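Local coordinates for uncharacterized protein (Parabacteroides merdae, PDB 4R7F) that is of unknown function but folds into immunoglobulin-like beta-sandwich domains, the first of which belongs to the family of type 9 secretion system plug proteins, at residues 17-22 against 131-136; 38-43 against 98-103; 53-58 against 116-121; 73-78 against 106-111. All coordinates share one frame; numbering follows the deposited sequence.

Interaction 1. Residues 17-22 against 131-136; sequences LQVKVA and FTACFS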
loop_
_atom_site.group_PDB
_atom_site.type_symbol
_atom_site.label_atom_id
_atom_site.label_comp_id
_atom_site.label_asym_id
_atom_site.label_seq_id
_atom_site.Cartn_x
_atom_site.Cartn_y
_atom_site.Cartn_z
ATOM N N LEU A 17 24.313 5.722 -6.169
ATOM C CA LEU A 17 24.212 5.667 -4.720
ATOM C C LEU A 17 22.772 5.366 -4.319
ATOM O O LEU A 17 21.873 6.105 -4.669
ATOM C CB LEU A 17 24.630 6.976 -4.106
ATOM C CG LEU A 17 24.506 7.069 -2.595
ATOM C CD1 LEU A 17 25.471 6.117 -1.912
ATOM C CD2 LEU A 17 24.798 8.499 -2.174
ATOM N N GLN A 18 22.590 4.272 -3.590
ATOM C CA GLN A 18 21.317 3.887 -3.020
ATOM C C GLN A 18 21.442 3.726 -1.516
ATOM O O GLN A 18 22.414 3.153 -1.018
ATOM C CB GLN A 18 20.864 2.545 -3.587
ATOM C CG GLN A 18 20.696 2.538 -5.091
ATOM C CD GLN A 18 20.264 1.179 -5.632
ATOM O OE1 GLN A 18 21.087 0.372 -6.111
ATOM N NE2 GLN A 18 18.981 0.927 -5.573
ATOM N N VAL A 19 20.437 4.248 -0.827
ATOM C CA VAL A 19 20.203 4.071 0.588
ATOM C C VAL A 19 18.797 3.469 0.789
ATOM O O VAL A 19 17.785 4.092 0.482
ATOM C CB VAL A 19 20.315 5.419 1.300
ATOM C CG1 VAL A 19 20.111 5.247 2.802
ATOM C CG2 VAL A 19 21.658 6.059 0.963
ATOM N N LYS A 20 18.774 2.242 1.291
ATOM C CA LYS A 20 17.543 1.481 1.416
ATOM C C LYS A 20 17.678 0.505 2.570
ATOM O O LYS A 20 18.747 0.385 3.165
ATOM C CB LYS A 20 17.227 0.760 0.105
ATOM C CG LYS A 20 18.394 -0.005 -0.489
ATOM C CD LYS A 20 18.250 -1.506 -0.297
ATOM C CE LYS A 20 17.550 -2.176 -1.470
ATOM N NZ LYS A 20 17.404 -3.625 -1.195
ATOM N N VAL A 21 16.582 -0.149 2.940
ATOM C CA VAL A 21 16.660 -1.145 3.985
ATOM C C VAL A 21 17.137 -2.432 3.333
ATOM O O VAL A 21 16.556 -2.869 2.346
ATOM C CB VAL A 21 15.327 -1.350 4.692
ATOM C CG1 VAL A 21 15.415 -2.544 5.631
ATOM C CG2 VAL A 21 14.950 -0.109 5.460
ATOM N N ALA A 22 18.223 -2.998 3.868
ATOM C CA ALA A 22 18.830 -4.205 3.320
ATOM C C ALA A 22 17.746 -5.270 3.176
ATOM O O ALA A 22 16.927 -5.485 4.088
ATOM C CB ALA A 22 19.944 -4.705 4.224
ATOM N N PHE A 131 31.036 11.105 -1.013
ATOM C CA PHE A 131 29.581 11.158 -0.891
ATOM C C PHE A 131 29.166 11.074 0.562
ATOM O O PHE A 131 29.925 10.645 1.401
ATOM C CB PHE A 131 28.905 10.082 -1.729
ATOM C CG PHE A 131 28.977 8.685 -1.161
ATOM C CD1 PHE A 131 28.118 8.286 -0.149
ATOM C CD2 PHE A 131 29.846 7.751 -1.700
ATOM C CE1 PHE A 131 28.137 6.999 0.346
ATOM C CE2 PHE A 131 29.875 6.453 -1.214
ATOM C CZ PHE A 131 29.030 6.077 -0.193
ATOM N N THR A 132 27.960 11.529 0.822
ATOM C CA THR A 132 27.268 11.384 2.083
ATOM C C THR A 132 25.997 10.555 1.848
ATOM O O THR A 132 25.271 10.790 0.892
ATOM C CB THR A 132 26.923 12.783 2.588
ATOM O OG1 THR A 132 28.138 13.507 2.701
ATOM C CG2 THR A 132 26.260 12.754 3.926
ATOM N N ALA A 133 25.762 9.548 2.682
ATOM C CA ALA A 133 24.508 8.796 2.669
ATOM C C ALA A 133 23.811 8.942 4.004
ATOM O O ALA A 133 24.417 8.763 5.050
ATOM C CB ALA A 133 24.750 7.351 2.383
ATOM N N CYS A 134 22.534 9.308 3.960
ATOM C CA CYS A 134 21.793 9.711 5.151
ATOM C C CYS A 134 20.607 8.771 5.408
ATOM O O CYS A 134 19.879 8.425 4.476
ATOM C CB CYS A 134 21.248 11.130 4.958
ATOM S SG CYS A 134 22.440 12.453 5.130
ATOM N N PHE A 135 20.415 8.396 6.676
ATOM C CA PHE A 135 19.320 7.541 7.109
ATOM C C PHE A 135 19.021 7.864 8.564
ATOM O O PHE A 135 19.796 8.555 9.249
ATOM C CB PHE A 135 19.654 6.047 6.949
ATOM C CG PHE A 135 20.804 5.585 7.797
ATOM C CD1 PHE A 135 22.104 5.652 7.322
ATOM C CD2 PHE A 135 20.590 5.106 9.088
ATOM C CE1 PHE A 135 23.171 5.254 8.119
ATOM C CE2 PHE A 135 21.647 4.718 9.900
ATOM C CZ PHE A 135 22.940 4.789 9.409
ATOM N N SER A 136 17.889 7.381 9.038
ATOM C CA SER A 136 17.514 7.654 10.405
ATOM C C SER A 136 17.298 6.360 11.187
ATOM O O SER A 136 16.944 5.315 10.623
ATOM C CB SER A 136 16.239 8.486 10.433
ATOM O OG SER A 136 16.413 9.764 9.829
#

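Interaction 2. Residues 38-43 against 98-103; sequences QIEINF and NYRLLL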
loop_
_atom_site.group_PDB
_atom_site.type_symbol
_atom_site.label_atom_id
_atom_site.label_comp_id
_atom_site.label_asym_id
_atom_site.label_seq_id
_atom_site.Cartn_x
_atom_site.Cartn_y
_atom_site.Cartn_z
ATOM N N GLN A 38 18.771 -3.744 8.763
ATOM C CA GLN A 38 19.927 -2.888 8.509
ATOM C C GLN A 38 19.698 -1.942 7.353
ATOM O O GLN A 38 18.994 -2.263 6.376
ATOM C CB GLN A 38 21.127 -3.737 8.156
ATOM C CG GLN A 38 21.550 -4.713 9.247
ATOM C CD GLN A 38 22.506 -5.766 8.705
ATOM O OE1 GLN A 38 22.103 -6.621 7.909
ATOM N NE2 GLN A 38 23.785 -5.672 9.083
ATOM N N ILE A 39 20.357 -0.794 7.417
ATOM C CA ILE A 39 20.464 0.072 6.249
ATOM C C ILE A 39 21.555 -0.424 5.325
ATOM O O ILE A 39 22.639 -0.796 5.784
ATOM C CB ILE A 39 20.784 1.517 6.639
ATOM C CG1 ILE A 39 19.561 2.151 7.283
ATOM C CG2 ILE A 39 21.145 2.328 5.410
ATOM C CD1 ILE A 39 18.451 2.512 6.309
ATOM N N GLU A 40 21.257 -0.415 4.026
ATOM C CA GLU A 40 22.202 -0.758 3.007
ATOM C C GLU A 40 22.563 0.503 2.227
ATOM O O GLU A 40 21.696 1.168 1.665
ATOM C CB GLU A 40 21.625 -1.790 2.056
ATOM C CG GLU A 40 22.536 -2.139 0.871
ATOM C CD GLU A 40 21.947 -3.223 -0.037
ATOM O OE1 GLU A 40 20.846 -3.703 0.260
ATOM O OE2 GLU A 40 22.568 -3.605 -1.051
ATOM N N ILE A 41 23.860 0.790 2.180
ATOM C CA ILE A 41 24.418 1.798 1.326
ATOM C C ILE A 41 25.120 1.086 0.192
ATOM O O ILE A 41 26.055 0.359 0.393
ATOM C CB ILE A 41 25.401 2.694 2.080
ATOM C CG1 ILE A 41 24.630 3.589 3.043
ATOM C CG2 ILE A 41 26.193 3.526 1.092
ATOM C CD1 ILE A 41 25.381 3.935 4.295
ATOM N N ASN A 42 24.643 1.322 -1.010
ATOM C CA ASN A 42 25.136 0.683 -2.205
ATOM C C ASN A 42 25.551 1.736 -3.275
ATOM O O ASN A 42 24.846 2.722 -3.533
ATOM C CB ASN A 42 24.027 -0.211 -2.727
ATOM C CG ASN A 42 24.531 -1.252 -3.691
ATOM O OD1 ASN A 42 25.006 -0.943 -4.785
ATOM N ND2 ASN A 42 24.458 -2.493 -3.276
ATOM N N PHE A 43 26.683 1.520 -3.915
ATOM C CA PHE A 43 27.179 2.468 -4.869
ATOM C C PHE A 43 28.213 1.830 -5.746
ATOM O O PHE A 43 28.770 0.813 -5.370
ATOM C CB PHE A 43 27.781 3.685 -4.143
ATOM C CG PHE A 43 29.032 3.400 -3.373
ATOM C CD1 PHE A 43 28.966 2.990 -2.064
ATOM C CD2 PHE A 43 30.280 3.580 -3.951
ATOM C CE1 PHE A 43 30.130 2.751 -1.330
ATOM C CE2 PHE A 43 31.451 3.339 -3.228
ATOM C CZ PHE A 43 31.376 2.930 -1.911
ATOM N N ASN A 98 31.230 -2.485 -7.626
ATOM C CA ASN A 98 30.027 -2.252 -6.872
ATOM C C ASN A 98 30.297 -2.558 -5.411
ATOM O O ASN A 98 30.833 -3.618 -5.094
ATOM C CB ASN A 98 28.936 -3.184 -7.395
ATOM C CG ASN A 98 27.681 -3.124 -6.580
ATOM O OD1 ASN A 98 27.244 -4.133 -6.002
ATOM N ND2 ASN A 98 27.077 -1.932 -6.535
ATOM N N TYR A 99 29.892 -1.638 -4.540
ATOM C CA TYR A 99 30.219 -1.642 -3.119
ATOM C C TYR A 99 28.947 -1.654 -2.295
ATOM O O TYR A 99 27.924 -1.089 -2.673
ATOM C CB TYR A 99 30.993 -0.385 -2.756
ATOM C CG TYR A 99 32.347 -0.276 -3.424
ATOM C CD1 TYR A 99 32.457 0.153 -4.738
ATOM C CD2 TYR A 99 33.529 -0.612 -2.735
ATOM C CE1 TYR A 99 33.688 0.246 -5.361
ATOM C CE2 TYR A 99 34.778 -0.516 -3.351
ATOM C CZ TYR A 99 34.847 -0.106 -4.674
ATOM O OH TYR A 99 36.057 0.011 -5.312
ATOM N N ARG A 100 29.025 -2.268 -1.139
ATOM C CA ARG A 100 27.874 -2.460 -0.274
ATOM C C ARG A 100 28.362 -2.369 1.152
ATOM O O ARG A 100 29.331 -3.024 1.520
ATOM C CB ARG A 100 27.265 -3.814 -0.534
ATOM C CG ARG A 100 26.019 -4.136 0.259
ATOM C CD ARG A 100 25.155 -5.051 -0.604
ATOM N NE ARG A 100 24.371 -6.005 0.154
ATOM C CZ ARG A 100 24.892 -7.065 0.759
ATOM N NH1 ARG A 100 26.204 -7.296 0.721
ATOM N NH2 ARG A 100 24.101 -7.884 1.431
ATOM N N LEU A 101 27.698 -1.512 1.913
ATOM C CA LEU A 101 27.924 -1.305 3.327
ATOM C C LEU A 101 26.576 -1.449 3.992
ATOM O O LEU A 101 25.625 -0.741 3.636
ATOM C CB LEU A 101 28.476 0.098 3.567
ATOM C CG LEU A 101 28.560 0.593 5.006
ATOM C CD1 LEU A 101 29.571 -0.213 5.804
ATOM C CD2 LEU A 101 28.969 2.040 5.005
ATOM N N LEU A 102 26.482 -2.398 4.915
ATOM C CA LEU A 102 25.317 -2.529 5.765
ATOM C C LEU A 102 25.608 -1.914 7.135
ATOM O O LEU A 102 26.712 -2.060 7.684
ATOM C CB LEU A 102 24.950 -3.989 5.932
ATOM C CG LEU A 102 24.735 -4.737 4.630
ATOM C CD1 LEU A 102 24.354 -6.179 4.923
ATOM C CD2 LEU A 102 23.668 -4.047 3.808
ATOM N N LEU A 103 24.612 -1.229 7.677
ATOM C CA LEU A 103 24.692 -0.674 9.006
ATOM C C LEU A 103 23.396 -0.905 9.775
ATOM O O LEU A 103 22.321 -0.819 9.214
ATOM C CB LEU A 103 24.939 0.808 8.912
ATOM C CG LEU A 103 26.344 1.229 8.507
ATOM C CD1 LEU A 103 26.345 2.670 8.013
ATOM C CD2 LEU A 103 27.292 1.071 9.677
#

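Interaction 3. Residues 53-58 against 116-121; sequences YAYNVV and YAIQVY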
loop_
_atom_site.group_PDB
_atom_site.type_symbol
_atom_site.label_atom_id
_atom_site.label_comp_id
_atom_site.label_asym_id
_atom_site.label_seq_id
_atom_site.Cartn_x
_atom_site.Cartn_y
_atom_site.Cartn_z
ATOM N N TYR A 53 37.913 2.495 0.085
ATOM C CA TYR A 53 37.068 3.528 0.678
ATOM C C TYR A 53 36.808 3.227 2.140
ATOM O O TYR A 53 36.618 2.073 2.521
ATOM C CB TYR A 53 35.718 3.645 -0.026
ATOM C CG TYR A 53 35.764 3.937 -1.503
ATOM C CD1 TYR A 53 36.143 5.184 -1.981
ATOM C CD2 TYR A 53 35.341 2.980 -2.432
ATOM C CE1 TYR A 53 36.149 5.460 -3.355
ATOM C CE2 TYR A 53 35.334 3.249 -3.802
ATOM C CZ TYR A 53 35.753 4.479 -4.257
ATOM O OH TYR A 53 35.771 4.704 -5.617
ATOM N N ALA A 54 36.783 4.287 2.940
ATOM C CA ALA A 54 36.459 4.213 4.348
ATOM C C ALA A 54 35.348 5.234 4.707
ATOM O O ALA A 54 35.127 6.196 3.986
ATOM C CB ALA A 54 37.721 4.495 5.156
ATOM N N TYR A 55 34.668 5.048 5.834
ATOM C CA TYR A 55 33.575 5.969 6.211
ATOM C C TYR A 55 33.629 6.482 7.647
ATOM O O TYR A 55 34.220 5.850 8.506
ATOM C CB TYR A 55 32.221 5.299 5.971
ATOM C CG TYR A 55 31.966 4.088 6.826
ATOM C CD1 TYR A 55 32.473 2.848 6.458
ATOM C CD2 TYR A 55 31.196 4.164 7.981
ATOM C CE1 TYR A 55 32.246 1.721 7.222
ATOM C CE2 TYR A 55 30.952 3.029 8.752
ATOM C CZ TYR A 55 31.492 1.808 8.366
ATOM O OH TYR A 55 31.298 0.658 9.095
ATOM N N ASN A 56 33.018 7.653 7.863
ATOM C CA ASN A 56 32.722 8.194 9.182
ATOM C C ASN A 56 31.219 8.295 9.435
ATOM O O ASN A 56 30.443 8.621 8.529
ATOM C CB ASN A 56 33.262 9.618 9.339
ATOM C CG ASN A 56 34.731 9.722 9.068
ATOM O OD1 ASN A 56 35.528 8.849 9.416
ATOM N ND2 ASN A 56 35.103 10.814 8.456
ATOM N N VAL A 57 30.834 8.103 10.691
ATOM C CA VAL A 57 29.464 8.239 11.130
ATOM C C VAL A 57 29.292 9.608 11.790
ATOM O O VAL A 57 30.026 9.966 12.727
ATOM C CB VAL A 57 29.109 7.093 12.090
ATOM C CG1 VAL A 57 27.658 7.147 12.515
ATOM C CG2 VAL A 57 29.388 5.766 11.406
ATOM N N VAL A 58 28.332 10.384 11.284
ATOM C CA VAL A 58 28.022 11.696 11.854
ATOM C C VAL A 58 26.625 11.657 12.428
ATOM O O VAL A 58 25.658 11.331 11.735
ATOM C CB VAL A 58 28.100 12.834 10.829
ATOM C CG1 VAL A 58 27.681 14.137 11.473
ATOM C CG2 VAL A 58 29.510 12.981 10.255
ATOM N N TYR A 116 21.442 10.016 11.085
ATOM C CA TYR A 116 22.866 9.664 10.837
ATOM C C TYR A 116 23.297 9.981 9.402
ATOM O O TYR A 116 22.548 9.737 8.450
ATOM C CB TYR A 116 23.149 8.185 11.112
ATOM C CG TYR A 116 23.117 7.821 12.578
ATOM C CD1 TYR A 116 21.936 7.436 13.203
ATOM C CD2 TYR A 116 24.257 7.879 13.340
ATOM C CE1 TYR A 116 21.900 7.144 14.556
ATOM C CE2 TYR A 116 24.230 7.579 14.685
ATOM C CZ TYR A 116 23.056 7.216 15.283
ATOM O OH TYR A 116 23.074 6.909 16.604
ATOM N N ALA A 117 24.505 10.541 9.268
ATOM C CA ALA A 117 25.108 10.798 7.992
ATOM C C ALA A 117 26.426 10.049 7.875
ATOM O O ALA A 117 27.336 10.195 8.702
ATOM C CB ALA A 117 25.313 12.273 7.801
ATOM N N ILE A 118 26.509 9.226 6.833
ATOM C CA ILE A 118 27.676 8.405 6.561
ATOM C C ILE A 118 28.496 9.093 5.494
ATOM O O ILE A 118 28.047 9.200 4.357
ATOM C CB ILE A 118 27.278 7.001 6.058
ATOM C CG1 ILE A 118 26.455 6.271 7.107
ATOM C CG2 ILE A 118 28.506 6.188 5.736
ATOM C CD1 ILE A 118 27.013 6.341 8.514
ATOM N N GLN A 119 29.690 9.568 5.841
ATOM C CA GLN A 119 30.520 10.259 4.855
ATOM C C GLN A 119 31.590 9.298 4.431
ATOM O O GLN A 119 32.237 8.713 5.274
ATOM C CB GLN A 119 31.139 11.497 5.441
ATOM C CG GLN A 119 30.122 12.337 6.138
ATOM C CD GLN A 119 30.423 13.788 6.020
ATOM O OE1 GLN A 119 31.163 14.360 6.822
ATOM N NE2 GLN A 119 29.846 14.406 5.006
ATOM N N VAL A 120 31.731 9.101 3.126
ATOM C CA VAL A 120 32.684 8.149 2.586
ATOM C C VAL A 120 33.800 8.901 1.872
ATOM O O VAL A 120 33.615 10.008 1.365
ATOM C CB VAL A 120 32.012 7.116 1.674
ATOM C CG1 VAL A 120 33.037 6.164 1.067
ATOM C CG2 VAL A 120 30.938 6.354 2.464
ATOM N N TYR A 121 34.986 8.317 1.905
ATOM C CA TYR A 121 36.169 8.935 1.301
ATOM C C TYR A 121 37.116 7.840 0.879
ATOM O O TYR A 121 37.013 6.683 1.354
ATOM C CB TYR A 121 36.863 9.904 2.303
ATOM C CG TYR A 121 37.236 9.276 3.638
ATOM C CD1 TYR A 121 38.472 8.645 3.823
ATOM C CD2 TYR A 121 36.339 9.274 4.716
ATOM C CE1 TYR A 121 38.807 8.060 5.042
ATOM C CE2 TYR A 121 36.670 8.676 5.933
ATOM C CZ TYR A 121 37.905 8.077 6.086
ATOM O OH TYR A 121 38.243 7.501 7.282
#

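Interaction 4. Residues 73-78 against 106-111; sequences EYMNGF and DDVQFK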
loop_
_atom_site.group_PDB
_atom_site.type_symbol
_atom_site.label_atom_id
_atom_site.label_comp_id
_atom_site.label_asym_id
_atom_site.label_seq_id
_atom_site.Cartn_x
_atom_site.Cartn_y
_atom_site.Cartn_z
ATOM N N GLU A 73 29.446 8.604 22.447
ATOM C CA GLU A 73 28.055 8.757 22.876
ATOM C C GLU A 73 27.059 8.106 21.910
ATOM O O GLU A 73 25.994 7.677 22.341
ATOM C CB GLU A 73 27.701 10.242 23.049
ATOM C CG GLU A 73 28.381 10.936 24.231
ATOM C CD GLU A 73 28.102 12.429 24.260
ATOM O OE1 GLU A 73 28.819 13.149 23.533
ATOM O OE2 GLU A 73 27.152 12.881 24.979
ATOM N N TYR A 74 27.387 8.012 20.615
ATOM C CA TYR A 74 26.402 7.523 19.639
ATOM C C TYR A 74 26.676 6.250 18.918
ATOM O O TYR A 74 25.725 5.668 18.403
ATOM C CB TYR A 74 26.015 8.582 18.621
ATOM C CG TYR A 74 27.098 9.143 17.723
ATOM C CD1 TYR A 74 27.530 8.458 16.587
ATOM C CD2 TYR A 74 27.608 10.420 17.963
ATOM C CE1 TYR A 74 28.469 9.027 15.738
ATOM C CE2 TYR A 74 28.534 11.001 17.128
ATOM C CZ TYR A 74 28.972 10.311 16.023
ATOM O OH TYR A 74 29.889 10.939 15.223
HETATM N N MSE A 75 27.932 5.805 18.884
HETATM C CA MSE A 75 28.338 4.571 18.183
HETATM C C MSE A 75 29.288 3.756 19.025
HETATM O O MSE A 75 30.104 4.316 19.781
HETATM C CB MSE A 75 29.056 4.863 16.851
HETATM C CG MSE A 75 30.374 5.648 16.991
HETATM SE SE MSE A 75 31.165 6.352 15.321
HETATM C CE MSE A 75 31.686 4.664 14.451
ATOM N N ASN A 76 29.233 2.445 18.849
ATOM C CA ASN A 76 30.260 1.583 19.305
ATOM C C ASN A 76 31.047 1.177 18.071
ATOM O O ASN A 76 30.471 0.689 17.100
ATOM C CB ASN A 76 29.694 0.378 20.029
ATOM C CG ASN A 76 30.726 -0.248 20.947
ATOM O OD1 ASN A 76 31.554 -1.028 20.500
ATOM N ND2 ASN A 76 30.723 0.145 22.222
ATOM N N GLY A 77 32.355 1.418 18.096
ATOM C CA GLY A 77 33.216 1.166 16.948
ATOM C C GLY A 77 33.982 2.411 16.563
ATOM O O GLY A 77 33.763 3.485 17.123
ATOM N N PHE A 78 34.878 2.272 15.586
ATOM C CA PHE A 78 35.766 3.374 15.208
ATOM C C PHE A 78 35.333 4.098 13.931
ATOM O O PHE A 78 34.673 3.539 13.049
ATOM C CB PHE A 78 37.203 2.866 15.042
ATOM C CG PHE A 78 37.719 2.108 16.231
ATOM C CD1 PHE A 78 37.961 2.763 17.440
ATOM C CD2 PHE A 78 37.968 0.737 16.147
ATOM C CE1 PHE A 78 38.438 2.068 18.540
ATOM C CE2 PHE A 78 38.449 0.042 17.245
ATOM C CZ PHE A 78 38.680 0.709 18.441
ATOM N N ASP A 106 29.122 -5.621 12.142
ATOM C CA ASP A 106 30.050 -6.145 13.168
ATOM C C ASP A 106 31.040 -5.086 13.685
ATOM O O ASP A 106 31.537 -5.216 14.798
ATOM C CB ASP A 106 30.856 -7.364 12.642
ATOM C CG ASP A 106 30.078 -8.678 12.704
ATOM O OD1 ASP A 106 28.894 -8.680 13.084
ATOM O OD2 ASP A 106 30.659 -9.726 12.358
ATOM N N ASP A 107 31.331 -4.065 12.878
ATOM C CA ASP A 107 32.314 -3.025 13.214
ATOM C C ASP A 107 31.701 -1.789 13.874
ATOM O O ASP A 107 32.406 -1.060 14.588
ATOM C CB ASP A 107 33.015 -2.521 11.938
ATOM C CG ASP A 107 33.846 -3.592 11.233
ATOM O OD1 ASP A 107 34.211 -4.622 11.855
ATOM O OD2 ASP A 107 34.135 -3.383 10.035
ATOM N N VAL A 108 30.430 -1.500 13.548
ATOM C CA VAL A 108 29.721 -0.319 14.057
ATOM C C VAL A 108 28.279 -0.637 14.414
ATOM O O VAL A 108 27.516 -1.186 13.600
ATOM C CB VAL A 108 29.714 0.852 13.066
ATOM C CG1 VAL A 108 29.033 2.065 13.696
ATOM C CG2 VAL A 108 31.137 1.206 12.661
ATOM N N GLN A 109 27.921 -0.304 15.650
ATOM C CA GLN A 109 26.541 -0.338 16.100
ATOM C C GLN A 109 26.228 1.025 16.696
ATOM O O GLN A 109 27.137 1.764 17.075
ATOM C CB GLN A 109 26.310 -1.431 17.138
ATOM C CG GLN A 109 26.934 -2.783 16.816
ATOM C CD GLN A 109 28.365 -2.885 17.280
ATOM O OE1 GLN A 109 28.704 -2.501 18.405
ATOM N NE2 GLN A 109 29.230 -3.382 16.401
ATOM N N PHE A 110 24.941 1.357 16.753
ATOM C CA PHE A 110 24.511 2.669 17.203
ATOM C C PHE A 110 23.996 2.586 18.627
ATOM O O PHE A 110 23.368 1.609 19.005
ATOM C CB PHE A 110 23.402 3.201 16.297
ATOM C CG PHE A 110 23.766 3.205 14.842
ATOM C CD1 PHE A 110 24.723 4.059 14.369
ATOM C CD2 PHE A 110 23.144 2.345 13.955
ATOM C CE1 PHE A 110 25.074 4.054 13.037
ATOM C CE2 PHE A 110 23.469 2.356 12.622
ATOM C CZ PHE A 110 24.447 3.205 12.166
ATOM N N LYS A 111 24.250 3.631 19.399
ATOM C CA LYS A 111 23.832 3.676 20.770
ATOM C C LYS A 111 22.597 4.521 20.984
ATOM O O LYS A 111 21.991 4.404 22.026
ATOM C CB LYS A 111 24.950 4.249 21.631
ATOM C CG LYS A 111 26.126 3.321 21.791
ATOM C CD LYS A 111 27.223 4.007 22.567
ATOM C CE LYS A 111 28.334 3.016 22.839
ATOM N NZ LYS A 111 29.506 3.722 23.398
#

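Interaction 1. Residues 17-22 against 131-136
Leu17 and Phe131 cross obliquely, and the isobutyl group meets the ring over a face rather than at its edge. Leu17 CG stands anti to its backbone N (chi1 177°), which carries both methyls down onto 131-136. CD1 sits over the Phe131 face, 3.9 Å from the ring centroid and displaced toward the CE1 side, a CH-pi contact. The other methyl, CD2, lies 3.9 Å from Thr132 O. Phe131 has its CG in the crowded position between backbone N and carbonyl carbon (chi1 76°), so the ring lies beneath Leu17; Phe43 meets it edge-to-face. Two residues further along, Val19 divides its two methyls: CG2 drops onto Ala133 CB at 3.6 Å, whereas CG1 rests on the Cys134 carbonyl, 3.6 Å from its O. Here two sheets of an immunoglobulin-like beta-sandwich lie face to face, strand 14-21 from one and strand 129-138 from the other, their short axes 7.7 Å apart at closest and turned by only 16°. The small Ala133 suits so close an approach, since a single methyl meets the branched valine. An alanine in place of Leu17 would probably cost the Phe131 face its methyl cover and weaken the grip on Ile41 and Phe43, which the leucine side chain also touches. Phe135 starts out toward Val19 but swings its ring off along the interior, where it packs on Ile39 and Ile118, leaving its CB 4.2 Å from Val19 CG1.

Interaction 2. Residues 38-43 against 98-103
Backbone hydrogen bonds fix the register. Ile39 with Leu103, Ile41 with Leu101 and Phe43 with Tyr99 are hydrogen-bonded antiparallel pairs, each closed by two bonds; the straightest, Ile41 N to Leu101 O, spans 2.8 Å. Polar side chains form a relay on the face of Glu40 and Asn42. Asn98 ND2 donates to a lone pair of Asn42 OD1 at 2.9 Å, and the donor also serves Asp44. Asn42 ND2 in turn donates a hydrogen bond to the anti lone pair of Glu40 OE2, 3.1 Å away. That same oxygen makes a salt bridge to Arg100 NE at 3.2 Å, arriving at the edge of the guanidinium while the carboxylate plane stands nearly upright to it (83°). Arg100 bends at chi2 and chi3 to get there, and its NH1 goes on to Asp85, so the guanidinium is held between two carboxylates. Apolar contacts fill the other face. Phe43, with CG in the crowded position, lays its ring beneath Tyr99, whose CB stands over the ring face 3.6 Å from the centroid. The two rings are nearly parallel (5°) but slid apart, so they barely overlap. Ile41 CD1 lies 4.0 Å from Leu103 CD1, with Leu101 alongside. An apolar face turned to the interior, with a polar outer face, fits a central strand pair of an immunoglobulin-like sandwich, here the middle two of four strands.

Interaction 3. Residues 53-58 against 116-121
Strands 53-60 and 114-122 pair antiparallel within the sheet that faces 39-46 and 96-103 across the immunoglobulin-like sandwich. Six backbone bonds join them, two each at Ala54 with Tyr121, Asn56 with Gln119 and Val58 with Ala117; Val58 N to Ala117 O and the return bond from Ala117 N to Val58 O both measure 2.8 Å. On the face of Ala54 and Asn56, Tyr121 dominates. Its CG takes the crowded position between backbone N and carbonyl carbon (chi1 55°), which folds the ring back over the neighbouring strand. Ala54 O lies over one face, 3.4 Å from CD2, while the far end of the ring leans on the alanine methyl, CZ to Ala54 CB 3.7 Å. Asn56 crosses the ring at about a right angle. A serine at Tyr121 would probably strip Ala54 and Asn56 of this aromatic lid and leave their peptide bonds more accessible. The opposite face mixes aliphatic and aromatic groups. Ile118 lies alongside both Tyr55 and Val57, CG2 touching Tyr55 CB and CD1 reaching Val57 CG2 at 3.8 Å. Val57 CG1 presses obliquely on Tyr116 CD2 at 3.6 Å. Beyond the pair, Ile118 meets Leu103 of the facing sheet, and Gln119 NE2 bonds Thr132 OG1. Backbone bonds therefore set the alignment, whereas the side chains differ by face: branched aliphatics and the Tyr55 ring toward the interior, a tyrosine laid over the Ala54 carbonyl and beside Asn56 on the other.

Interaction 4. Residues 73-78 against 106-111
The shortest approach is a hydrogen bond at Tyr74 O. Lys111 N bonds to it at 2.7 Å along a nearly straight N-H line, although the donor stands well above the carbonyl plane, 51° out of it. Beside this bond the chains form a two-strand antiparallel ribbon: Asn76 and Gln109 make a hydrogen-bonded pair, Asn76 N to Gln109 O being 2.8 Å, and Met75 faces Phe110 as a non-hydrogen-bonded pair. Met75, selenomethionine in the crystal, turns inward; the bend at chi3 brings CE against both methyls of Val108, 3.8 Å from CG1. These groups lie over Val57 and Tyr55 of strand 53-60. Gly77 passes tightly by Asp107, its CA 3.3 Å from Asp107 O. At its backbone angles (phi 125°) a side chain would be jammed against the preceding carbonyl and would collide with Asp107 O, which calls for glycine. The outer side is looser. Asn76 and Gln109 run side by side, their closest side-chain approach being Asn76 CB to Gln109 OE1 at 3.5 Å; the NE2 of that glutamine bonds Asn105 O instead. Lys111 stretches fully extended past Glu73 and Tyr74, and its CE passes 3.8 Å from Asn76 ND2. Its ammonium bonds Ile72 O in the short helix 71-74. The positive charge thus lies beside main-chain carbonyls, which would probably favour it electrostatically, so backbone bonds hold the ribbon, methyl packing seats its buried side, and the lysine adds a polar tie on the exposed one.

Interactions 2 and 3 are each a ladder within one sheet of the first domain, whereas interaction 1 joins the two sheets by apolar packing, without backbone pairing. Strand 39-46 adjoins 14-21, and 114-122 adjoins 129-138, so interaction 1 ties together the sheets that the other two build. Their centres lie about 7 Å (1 and 2) and 11 Å (1 and 3) apart, and Phe135, Ile39 and Ile118 pack in the common interior. Interaction 4, about 17 Å from interaction 1 by centres, is partly exposed and edges the sandwich; Tyr74 OH bonds Val57 O of interaction 3. Ion pairing marks the outer face of interaction 2, an aromatic lid that of interaction 3.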